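Local coordinates for cytochrome c XoxG (Methylobacterium extorquens, PDB 6ONQ), which binds a covalently attached heme c and probably carries electrons in lanthanide-dependent methanol oxidation, at residues H72-D76 and G77-D81. Sequence-based numbering, arbitrary orientation.
Sequences HITND and GKKVD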
loop_
_atom_site.group_PDB
_atom_site.type_symbol
_atom_site.label_atom_id
_atom_site.label_comp_id
_atom_site.label_asym_id
_atom_site.label_seq_id
_atom_site.Cartn_x
_atom_site.Cartn_y
_atom_site.Cartn_z
ATOM N N HIS A 72 -3.332 6.612 -5.797
ATOM C CA HIS A 72 -3.683 7.578 -6.836
ATOM C C HIS A 72 -2.450 7.759 -7.719
ATOM O O HIS A 72 -1.543 8.516 -7.365
ATOM C CB HIS A 72 -4.138 8.900 -6.246
ATOM C CG HIS A 72 -4.569 9.894 -7.276
ATOM N ND1 HIS A 72 -4.265 11.236 -7.192
ATOM C CD2 HIS A 72 -5.275 9.742 -8.420
ATOM C CE1 HIS A 72 -4.769 11.868 -8.235
ATOM N NE2 HIS A 72 -5.385 10.983 -8.997
ATOM N N ILE A 73 -2.433 7.054 -8.851
ATOM C CA ILE A 73 -1.364 7.128 -9.841
ATOM C C ILE A 73 -1.766 8.118 -10.923
ATOM O O ILE A 73 -2.945 8.221 -11.283
ATOM C CB ILE A 73 -1.074 5.744 -10.449
ATOM C CG1 ILE A 73 -1.174 4.657 -9.384
ATOM C CG2 ILE A 73 0.286 5.711 -11.095
ATOM C CD1 ILE A 73 -0.206 4.814 -8.268
ATOM N N THR A 74 -0.785 8.848 -11.450
ATOM C CA THR A 74 -1.046 9.917 -12.401
ATOM C C THR A 74 0.075 9.969 -13.434
ATOM O O THR A 74 1.097 9.285 -13.313
ATOM C CB THR A 74 -1.215 11.257 -11.673
ATOM O OG1 THR A 74 -0.312 11.311 -10.557
ATOM C CG2 THR A 74 -2.656 11.409 -11.169
ATOM N N ASN A 75 -0.151 10.777 -14.470
ATOM C CA ASN A 75 0.759 10.961 -15.607
ATOM C C ASN A 75 1.315 9.635 -16.119
ATOM O O ASN A 75 2.521 9.386 -16.126
ATOM C CB ASN A 75 1.890 11.926 -15.263
ATOM C CG ASN A 75 1.387 13.190 -14.609
ATOM O OD1 ASN A 75 0.207 13.536 -14.729
ATOM N ND2 ASN A 75 2.276 13.894 -13.919
ATOM N N ASP A 76 0.391 8.787 -16.564
ATOM C CA ASP A 76 0.708 7.562 -17.296
ATOM C C ASP A 76 1.655 6.657 -16.510
ATOM O O ASP A 76 2.688 6.204 -17.007
ATOM C CB ASP A 76 1.269 7.892 -18.679
ATOM C CG ASP A 76 0.171 8.081 -19.719
ATOM O OD1 ASP A 76 -0.344 9.212 -19.846
ATOM O OD2 ASP A 76 -0.187 7.096 -20.401
ATOM N N GLY A 77 1.284 6.394 -15.260
ATOM C CA GLY A 77 1.943 5.369 -14.479
ATOM C C GLY A 77 3.276 5.748 -13.887
ATOM O O GLY A 77 4.036 4.856 -13.489
ATOM N N LYS A 78 3.585 7.040 -13.797
ATOM C CA LYS A 78 4.883 7.492 -13.308
ATOM C C LYS A 78 4.808 8.224 -11.978
ATOM O O LYS A 78 5.659 8.008 -11.113
ATOM C CB LYS A 78 5.549 8.389 -14.357
ATOM C CG LYS A 78 5.852 7.660 -15.664
ATOM C CD LYS A 78 6.851 8.427 -16.518
ATOM C CE LYS A 78 6.296 9.775 -16.981
ATOM N NZ LYS A 78 5.223 9.632 -18.011
ATOM N N LYS A 79 3.794 9.060 -11.785
ATOM C CA LYS A 79 3.611 9.797 -10.543
ATOM C C LYS A 79 2.671 9.029 -9.612
ATOM O O LYS A 79 1.705 8.411 -10.065
ATOM C CB LYS A 79 3.053 11.189 -10.854
ATOM C CG LYS A 79 3.214 12.186 -9.732
ATOM C CD LYS A 79 2.405 13.451 -9.977
ATOM C CE LYS A 79 2.365 14.304 -8.708
ATOM N NZ LYS A 79 2.328 15.777 -8.912
ATOM N N VAL A 80 2.963 9.054 -8.307
ATOM C CA VAL A 80 2.166 8.338 -7.315
ATOM C C VAL A 80 1.852 9.257 -6.145
ATOM O O VAL A 80 2.585 10.206 -5.863
ATOM C CB VAL A 80 2.863 7.064 -6.791
ATOM C CG1 VAL A 80 3.306 6.162 -7.941
ATOM C CG2 VAL A 80 4.019 7.432 -5.895
ATOM N N ASP A 81 0.746 8.965 -5.460
ATOM C CA ASP A 81 0.376 9.705 -4.262
ATOM C C ASP A 81 1.402 9.461 -3.160
ATOM O O ASP A 81 2.235 8.552 -3.236
ATOM C CB ASP A 81 -1.026 9.305 -3.782
ATOM C CG ASP A 81 -1.045 7.976 -2.992
ATOM O OD1 ASP A 81 -0.855 6.890 -3.597
ATOM O OD2 ASP A 81 -1.280 8.016 -1.759
#
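Thr74 and Lys79 pair through their backbones at the closed end of a tight antiparallel hairpin: Thr74 N donates to Lys79 O (2.9 Å, 160° at the hydrogen), and Lys79 N returns a bond to Thr74 O over 3.1 Å. Lys78 and Lys79 both face Thr74, a classic beta bulge, with Lys78 N only weakly bonded to Thr74 O (3.4 Å). The chain reverses through Asn75, Asp76 and Gly77, all with positive phi. Lys78 folds back at its last two torsions, bringing NZ to a weak bond with Asn75 O.

At the open end, Asp81 N bonds weakly to His72 O, and His72 N to Asp81 OD1 (3.3 Å). OD1 has a stronger partner in Thr84 OG1, while OD2 takes a weak bond from Phe83 N, so that Asp81 caps helix 82-94.

On one face, Thr74 OG1 lies 3.4 Å from Lys79 CB, alongside the lysine's aliphatic stem. On the other, Ile73 CD1 meets Val80 CG1 at 3.8 Å, while Ile73 CG2, anti to the backbone N, turns toward the bend, beside Lys79 O and Gly77 CA.

Between 72-76 and 77-81 the two Thr74-Lys79 bonds are the firm ones; Val80 also bonds Glu178 through the backbone. Strand 79-80 thus borders the four-stranded antiparallel sheet, away from the heme, and Asp81 links its exit to the following helix.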